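Local coordinates for cycloserine biosynthesis protein DcsG (Streptomyces lavendulae, PDB 6JIL) that catalyses the magnesium- and ATP-dependent cyclisation of O-ureido-D-serine to the antibiotic D-cycloserine, as a monomeric ligase of the ATP-grasp family, at residues Leu6-Val11 / Ala33-Trp38; Val51-Pro56 / Thr77-Pro82; Val86-Asp91 / Met270-Pro275. All blocks are in the same frame, centred on the assembly; numbering follows the deposited sequence.

Interaction 1. Residues Leu6-Val11 / Ala33-Trp38; sequences LVTDAV and AEVCDW
Trp38 and Asp9 lie side by side and point the same way, and the indole NE1 gives a hydrogen bond of 3.1 Å to Asp9 OD1. The carboxylate oxygen sits at the ring edge, only 5° out of the indole plane, and receives the N-H on its anti lone pair, although the two flat groups are turned 49° apart. CG of Trp38 stands between its backbone N and carbonyl carbon (chi1 62°), which sets it near the carbonyl of Thr8. Thr8 O lies at the ring edge too, 3.2 Å from Trp38 CD1, and accepts the backbone N-H of Trp38. At the root of the side chain, Val7 CG1 meets Trp38 CB at 3.7 Å, the two side chains crossing at about a right angle.

On the other face of the sheet, Thr8 turns its methyl rather than its hydroxyl to the neighbour: CG2 touches Val35 CG1 at 3.4 Å, while OG1 is bonded to Ser55. Leu6 CD1 rests against Ala33, whose single methyl gives the leucine branch a close apolar neighbour; Leu23 of helix 19-28 touches both. Three further backbone bonds, including Thr8 N to Cys36 O at 2.7 Å, join the strands in parallel.

Where the bridges end, at Thr8 and Asp37, carboxylates take over from the backbone: Asp37 OD1 holds Ala10 N at 3.2 Å, met from above the carboxylate plane, and Asp9 OD1 holds the indole N-H. Asp9 also bonds Thr58 and Ser12, and Asp37 bonds Glu39 N; these donors probably offset the repulsion between two carboxylates with Asp9 OD1 5.5 Å from Asp37 OD2.

Interaction 2. Residues Val51-Pro56 / Thr77-Pro82; sequences VVFRSP and TRLITP
Val51 and Leu79 form a single parallel bridge with CA atoms 5.0 Å apart, flanked by two backbone hydrogen bonds, a bent one from Val51 N to Arg78 O (134° at the hydrogen) and a nearly straight one from Ile80 N to Val51 O at 3.1 Å.

Around this short pairing the side chains divide between the two faces of the sheet. On one, Leu79 CD2 reaches between Val51 CB and the far end of Phe53, touching Phe53 CZ at 3.6 Å; CG of Leu79 is anti to its carbonyl carbon (chi1 -59°), and from there CD2 branches towards both residues. Past the bridge the phenylalanine ring stands between the segments, its CZ by the leucine and its CD1 by Thr81. The threonine brings OG1 to the ring edge, 3.4 Å from Phe53 CD1. The same hydroxyl is linked through a water to Phe53 N, which gives its N-H to the water at 2.7 Å; the water thereby takes the place of a strand partner for this amide. Near the start of the strand, Val51 CG2 meets Thr77 CG2 at 3.8 Å, the side chains crossing at about a right angle, while Thr77 OG1 turns to Phe48 O.

On the opposite face Val52 CG2 presses on Ile80 CG1 at 3.3 Å, two beta-branched side chains crossing obliquely in a tight contact.

The contact closes the beta-alpha-beta unit of strand 50-55, helix 63-76 and strand 78-79 at the edge of the four-stranded parallel sheet. Leu79 and Phe53 pack against helix 63-76 through Val73 and Cys70, strand 4-8 lies on the other side of strand 50-55, and Pro82 stands at the N-cap position, just before helix 83-89.

Interaction 3. Residues Val86-Asp91 / Met270-Pro275; sequences VRWALD and MELCEP. With MG (magnesium ion), chain I.
Trp88 presents an edge of its indole to Leu272: Leu272 CD1 lies near the ring plane, 4.0 Å from Trp88 CZ3, and the two side chains meet obliquely. CG of Trp88 stands anti to its backbone N (chi1 -168°), off the helix, and from there the end of the side chain comes nearer to Leu272. The ring also meets His243, their planes about 30° apart, and its NE1 bonds to Asp97, so the polar end of the indole is satisfied away from this contact.

Next to the ring, Ala89 points its CB toward segment 270-275, 4.1 Å from Leu272 CB and 3.9 Å from Cys273 CB. Its small methyl suits the place, since it lets the helix end come close to the turn after strand 265-271. Cys273 packs against the helix end: its SG, compact and weakly polar, lies 4.1 Å from both methyls of Val86, and Leu90 CD1, just past the helix, touches Cys273 CB at 3.3 Å and SG at 3.4 Å.

Polar groups here are joined by water. One water accepts from Cys273 N at 2.8 Å and donates to Glu274 OE1, with only a weak bond to Ala89 O at the helix end; Glu274 OE2 is held by Trp59.

Glu271, a probable active-site residue, starts away from the helix, and its OE2 binds a magnesium ion at 2.2 Å. Glu269 binds magnesium too, and Arg254 forms a salt bridge with Glu271 OE1. Glutamates on a late strand that hold magnesium beside the bound nucleotide are typical of the ATP-grasp active site, and here the apolar packing joins helix 83-89 to the turn immediately following that metal-binding strand.

How the interactions relate
Interactions 1 and 2 belong to one parallel sheet, the first joining its strands 33-37 and 4-8, the second strands 50-55 and 78-79; strands 4-8 and 50-55 are neighbours, so the two contacts touch, with Val7 N meeting Val52 O. Interaction 1, partly buried, relies on many backbone and carboxylate hydrogen bonds; the buried interaction 2 has just two direct backbone bonds and relies relatively more on apolar side chains. Interaction 3, also buried and nearest the chain centre, joins a helix to a strand end by side-chain packing and water. It meets interaction 2 where Arg54 NH2 approaches Pro275 O, linking the sheet to the metal-binding segment.

Interaction 1. Residues Leu6-Val11 / Ala33-Trp38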
# COMPACT_ATOMS: atom_id res chain seq x y z
N LEU A 6 -0.56 18.10 -4.29
CA LEU A 6 0.02 16.75 -4.30
C LEU A 6 0.70 16.64 -2.93
O LEU A 6 1.75 17.25 -2.69
CB LEU A 6 1.03 16.60 -5.44
CG LEU A 6 0.48 16.81 -6.87
CD1 LEU A 6 1.60 16.63 -7.88
CD2 LEU A 6 -0.65 15.83 -7.16
N VAL A 7 0.10 15.87 -2.03
CA VAL A 7 0.60 15.74 -0.67
C VAL A 7 1.80 14.83 -0.45
O VAL A 7 1.83 13.69 -0.90
CB VAL A 7 -0.52 15.30 0.29
CG1 VAL A 7 -0.03 15.36 1.74
CG2 VAL A 7 -1.73 16.20 0.12
N THR A 8 2.76 15.34 0.30
CA THR A 8 3.98 14.61 0.63
C THR A 8 4.41 15.12 2.01
O THR A 8 3.60 15.67 2.75
CB THR A 8 5.11 14.94 -0.41
OG1 THR A 8 6.27 14.14 -0.15
CG2 THR A 8 5.50 16.43 -0.32
N ASP A 9 5.67 14.88 2.35
CA ASP A 9 6.24 15.39 3.60
C ASP A 9 7.76 15.39 3.40
O ASP A 9 8.30 14.58 2.64
CB ASP A 9 5.76 14.60 4.85
CG ASP A 9 6.24 13.16 4.91
OD1 ASP A 9 5.42 12.32 5.37
OD2 ASP A 9 7.40 12.84 4.56
N ALA A 10 8.43 16.35 4.03
CA ALA A 10 9.87 16.53 3.87
C ALA A 10 10.70 15.26 3.85
O ALA A 10 11.53 15.07 2.96
CB ALA A 10 10.40 17.49 4.94
N VAL A 11 10.48 14.38 4.83
CA VAL A 11 11.25 13.15 4.91
C VAL A 11 11.05 12.21 3.73
O VAL A 11 11.98 11.52 3.31
CB VAL A 11 10.91 12.37 6.21
CG1 VAL A 11 11.64 11.04 6.24
CG2 VAL A 11 11.29 13.21 7.44
N ALA A 33 -0.27 21.97 -10.42
CA ALA A 33 -0.11 21.22 -9.19
C ALA A 33 0.91 21.85 -8.26
O ALA A 33 1.88 22.45 -8.71
CB ALA A 33 0.30 19.78 -9.51
N GLU A 34 0.66 21.74 -6.96
CA GLU A 34 1.59 22.25 -5.95
C GLU A 34 1.90 21.09 -5.01
O GLU A 34 1.01 20.36 -4.59
CB GLU A 34 0.97 23.41 -5.16
CG GLU A 34 0.83 24.71 -5.94
CD GLU A 34 0.26 25.85 -5.11
OE1 GLU A 34 -0.08 26.90 -5.70
OE2 GLU A 34 0.16 25.70 -3.87
N VAL A 35 3.18 20.92 -4.70
CA VAL A 35 3.61 19.87 -3.79
C VAL A 35 3.44 20.44 -2.38
O VAL A 35 3.99 21.49 -2.06
CB VAL A 35 5.09 19.50 -4.04
CG1 VAL A 35 5.48 18.31 -3.20
CG2 VAL A 35 5.30 19.20 -5.51
N CYS A 36 2.69 19.74 -1.54
CA CYS A 36 2.44 20.20 -0.17
C CYS A 36 2.78 19.19 0.91
O CYS A 36 2.46 18.01 0.79
CB CYS A 36 0.96 20.58 -0.02
SG CYS A 36 0.37 21.78 -1.21
N ASP A 37 3.40 19.67 1.98
CA ASP A 37 3.75 18.82 3.11
C ASP A 37 2.52 18.82 4.02
O ASP A 37 2.02 19.89 4.36
CB ASP A 37 4.97 19.38 3.84
CG ASP A 37 5.43 18.49 4.97
OD1 ASP A 37 6.62 18.58 5.35
OD2 ASP A 37 4.61 17.71 5.50
N TRP A 38 2.03 17.64 4.40
CA TRP A 38 0.84 17.60 5.24
C TRP A 38 1.05 18.19 6.63
O TRP A 38 0.08 18.51 7.32
CB TRP A 38 0.27 16.18 5.33
CG TRP A 38 1.18 15.16 5.96
CD1 TRP A 38 2.26 14.55 5.39
CD2 TRP A 38 1.05 14.60 7.28
NE1 TRP A 38 2.81 13.65 6.27
CE2 TRP A 38 2.10 13.66 7.43
CE3 TRP A 38 0.16 14.81 8.34
CZ2 TRP A 38 2.28 12.92 8.61
CZ3 TRP A 38 0.34 14.06 9.52
CH2 TRP A 38 1.39 13.14 9.64

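Interaction 2. Residues Val51-Pro56 / Thr77-Pro82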
# COMPACT_ATOMS: atom_id res chain seq x y z
N VAL A 51 -7.30 17.49 -3.78
CA VAL A 51 -6.06 17.06 -3.16
C VAL A 51 -5.80 15.59 -3.49
O VAL A 51 -6.73 14.80 -3.55
CB VAL A 51 -6.13 17.23 -1.62
CG1 VAL A 51 -4.97 16.53 -0.96
CG2 VAL A 51 -6.11 18.72 -1.27
N VAL A 52 -4.54 15.26 -3.73
CA VAL A 52 -4.12 13.89 -4.00
C VAL A 52 -2.98 13.54 -3.05
O VAL A 52 -2.01 14.29 -2.91
CB VAL A 52 -3.63 13.68 -5.45
CG1 VAL A 52 -2.94 12.33 -5.58
CG2 VAL A 52 -4.79 13.74 -6.41
N PHE A 53 -3.11 12.39 -2.39
CA PHE A 53 -2.09 11.94 -1.45
C PHE A 53 -1.06 11.13 -2.22
O PHE A 53 -1.33 10.01 -2.66
CB PHE A 53 -2.73 11.12 -0.35
CG PHE A 53 -3.82 11.84 0.38
CD1 PHE A 53 -5.13 11.40 0.33
CD2 PHE A 53 -3.53 12.96 1.14
CE1 PHE A 53 -6.14 12.06 1.02
CE2 PHE A 53 -4.54 13.63 1.84
CZ PHE A 53 -5.84 13.17 1.77
N ARG A 54 0.12 11.70 -2.37
CA ARG A 54 1.18 11.04 -3.12
C ARG A 54 2.20 10.32 -2.26
O ARG A 54 2.33 9.10 -2.35
CB ARG A 54 1.88 12.06 -4.02
CG ARG A 54 1.02 12.52 -5.19
CD ARG A 54 0.58 11.32 -5.99
NE ARG A 54 1.73 10.47 -6.21
CZ ARG A 54 1.73 9.14 -6.09
NH1 ARG A 54 0.61 8.50 -5.76
NH2 ARG A 54 2.87 8.47 -6.24
N SER A 55 2.90 11.07 -1.41
CA SER A 55 3.93 10.46 -0.58
C SER A 55 4.10 10.99 0.84
O SER A 55 5.21 11.32 1.25
CB SER A 55 5.26 10.56 -1.31
OG SER A 55 5.52 11.90 -1.67
N PRO A 56 3.00 11.08 1.62
CA PRO A 56 3.09 11.57 2.99
C PRO A 56 3.44 10.30 3.77
O PRO A 56 2.77 9.93 4.74
CB PRO A 56 1.68 12.03 3.26
CG PRO A 56 0.89 10.94 2.60
CD PRO A 56 1.61 10.72 1.29
N THR A 77 -11.87 21.12 1.15
CA THR A 77 -11.66 20.89 -0.27
C THR A 77 -11.94 19.43 -0.61
O THR A 77 -12.09 18.60 0.29
CB THR A 77 -10.22 21.22 -0.71
OG1 THR A 77 -10.05 20.89 -2.10
CG2 THR A 77 -9.21 20.43 0.10
N ARG A 78 -12.01 19.14 -1.90
CA ARG A 78 -12.30 17.78 -2.37
C ARG A 78 -11.10 16.83 -2.39
O ARG A 78 -10.03 17.16 -2.91
CB ARG A 78 -12.90 17.85 -3.78
CG ARG A 78 -13.14 16.48 -4.39
CD ARG A 78 -13.34 16.55 -5.90
NE ARG A 78 -13.40 15.21 -6.49
CZ ARG A 78 -13.48 14.96 -7.79
NH1 ARG A 78 -13.50 15.97 -8.66
NH2 ARG A 78 -13.54 13.71 -8.23
N LEU A 79 -11.28 15.64 -1.83
CA LEU A 79 -10.21 14.64 -1.84
C LEU A 79 -10.48 13.67 -2.99
O LEU A 79 -11.57 13.11 -3.09
CB LEU A 79 -10.20 13.86 -0.52
CG LEU A 79 -9.99 14.65 0.77
CD1 LEU A 79 -10.14 13.70 1.94
CD2 LEU A 79 -8.61 15.30 0.78
N ILE A 80 -9.49 13.47 -3.86
CA ILE A 80 -9.66 12.54 -4.97
C ILE A 80 -10.01 11.16 -4.39
O ILE A 80 -10.86 10.45 -4.92
CB ILE A 80 -8.39 12.44 -5.84
CG1 ILE A 80 -8.10 13.80 -6.49
CG2 ILE A 80 -8.58 11.39 -6.92
CD1 ILE A 80 -9.28 14.36 -7.28
N THR A 81 -9.33 10.80 -3.31
CA THR A 81 -9.61 9.54 -2.62
C THR A 81 -10.38 9.97 -1.37
O THR A 81 -9.77 10.42 -0.40
CB THR A 81 -8.32 8.81 -2.19
OG1 THR A 81 -7.50 9.67 -1.39
CG2 THR A 81 -7.54 8.35 -3.41
N PRO A 82 -11.72 9.86 -1.39
CA PRO A 82 -12.57 10.24 -0.26
C PRO A 82 -12.23 9.47 1.01
O PRO A 82 -11.68 8.37 0.94
CB PRO A 82 -13.98 9.96 -0.77
CG PRO A 82 -13.77 8.85 -1.75
CD PRO A 82 -12.54 9.30 -2.48
O HOH W 1 -5.03 10.61 -2.95

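Interaction 3. Residues Val86-Asp91 / Met270-Pro275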
# COMPACT_ATOMS: atom_id res chain seq x y z
N VAL A 86 -9.74 6.30 2.13
CA VAL A 86 -8.52 6.56 2.88
C VAL A 86 -8.38 5.69 4.13
O VAL A 86 -7.37 5.02 4.31
CB VAL A 86 -8.42 8.06 3.28
CG1 VAL A 86 -7.21 8.28 4.21
CG2 VAL A 86 -8.30 8.92 2.03
N ARG A 87 -9.40 5.70 4.99
CA ARG A 87 -9.34 4.91 6.22
C ARG A 87 -9.16 3.42 5.92
O ARG A 87 -8.42 2.72 6.61
CB ARG A 87 -10.61 5.07 7.06
CG ARG A 87 -10.96 6.50 7.43
CD ARG A 87 -12.13 6.55 8.42
NE ARG A 87 -12.92 7.77 8.25
CZ ARG A 87 -13.95 7.89 7.41
NH1 ARG A 87 -14.33 6.87 6.66
NH2 ARG A 87 -14.59 9.05 7.31
N TRP A 88 -9.86 2.96 4.89
CA TRP A 88 -9.83 1.56 4.49
C TRP A 88 -8.50 1.15 3.85
O TRP A 88 -7.98 0.06 4.12
CB TRP A 88 -10.98 1.30 3.50
CG TRP A 88 -11.24 -0.15 3.22
CD1 TRP A 88 -11.84 -1.05 4.05
CD2 TRP A 88 -10.90 -0.87 2.03
NE1 TRP A 88 -11.88 -2.29 3.45
CE2 TRP A 88 -11.31 -2.21 2.21
CE3 TRP A 88 -10.27 -0.52 0.83
CZ2 TRP A 88 -11.13 -3.20 1.24
CZ3 TRP A 88 -10.09 -1.50 -0.14
CH2 TRP A 88 -10.52 -2.83 0.08
N ALA A 89 -7.94 2.03 3.02
CA ALA A 89 -6.70 1.76 2.31
C ALA A 89 -5.46 1.82 3.17
O ALA A 89 -4.45 1.23 2.82
CB ALA A 89 -6.56 2.72 1.12
N LEU A 90 -5.53 2.54 4.28
CA LEU A 90 -4.37 2.66 5.17
C LEU A 90 -4.33 1.62 6.28
O LEU A 90 -3.67 1.83 7.30
CB LEU A 90 -4.31 4.06 5.78
CG LEU A 90 -3.68 5.13 4.89
CD1 LEU A 90 -4.45 5.22 3.61
CD2 LEU A 90 -3.67 6.47 5.61
N ASP A 91 -5.04 0.51 6.09
CA ASP A 91 -5.07 -0.56 7.09
C ASP A 91 -5.16 -1.90 6.38
O ASP A 91 -6.19 -2.21 5.77
CB ASP A 91 -6.25 -0.37 8.04
CG ASP A 91 -6.30 -1.43 9.13
OD1 ASP A 91 -6.96 -1.18 10.16
OD2 ASP A 91 -5.71 -2.52 8.97
N MSE A 270 -1.98 -4.06 -1.12
CA MSE A 270 -2.55 -3.21 -2.15
C MSE A 270 -2.57 -1.77 -1.65
O MSE A 270 -2.95 -1.52 -0.51
CB MSE A 270 -3.96 -3.70 -2.48
CG MSE A 270 -4.84 -2.71 -3.21
SE MSE A 270 -6.63 -3.44 -3.49
CE MSE A 270 -6.63 -3.46 -5.41
N GLU A 271 -2.15 -0.83 -2.49
CA GLU A 271 -2.13 0.58 -2.11
C GLU A 271 -3.00 1.45 -3.01
O GLU A 271 -2.73 1.61 -4.21
CB GLU A 271 -0.68 1.09 -2.10
CG GLU A 271 0.09 0.63 -0.88
CD GLU A 271 1.57 0.93 -0.96
OE1 GLU A 271 1.94 2.06 -1.33
OE2 GLU A 271 2.37 0.02 -0.67
N LEU A 272 -4.03 2.03 -2.42
CA LEU A 272 -4.98 2.85 -3.16
C LEU A 272 -5.01 4.31 -2.74
O LEU A 272 -5.55 5.15 -3.47
CB LEU A 272 -6.37 2.26 -2.99
CG LEU A 272 -6.39 0.74 -3.20
CD1 LEU A 272 -7.78 0.22 -2.97
CD2 LEU A 272 -5.89 0.41 -4.60
N CYS A 273 -4.43 4.61 -1.59
CA CYS A 273 -4.43 5.98 -1.08
C CYS A 273 -3.24 6.79 -1.54
O CYS A 273 -3.40 7.77 -2.26
CB CYS A 273 -4.49 5.97 0.44
SG CYS A 273 -4.54 7.62 1.15
N GLU A 274 -2.04 6.39 -1.10
CA GLU A 274 -0.81 7.08 -1.47
C GLU A 274 0.26 6.06 -1.91
O GLU A 274 1.29 5.91 -1.27
CB GLU A 274 -0.29 7.88 -0.27
CG GLU A 274 -0.52 7.23 1.08
CD GLU A 274 -0.01 5.80 1.14
OE1 GLU A 274 -0.62 4.92 0.49
OE2 GLU A 274 1.00 5.55 1.83
N PRO A 275 0.02 5.38 -3.04
CA PRO A 275 0.96 4.38 -3.55
C PRO A 275 2.15 4.88 -4.34
O PRO A 275 2.09 5.91 -5.03
CB PRO A 275 0.08 3.54 -4.45
CG PRO A 275 -0.77 4.61 -5.10
CD PRO A 275 -1.18 5.44 -3.90
MG MG I . 2.80 -0.84 1.33
O HOH W 2 -3.15 3.02 0.28
O HOH W 3 1.66 0.35 2.93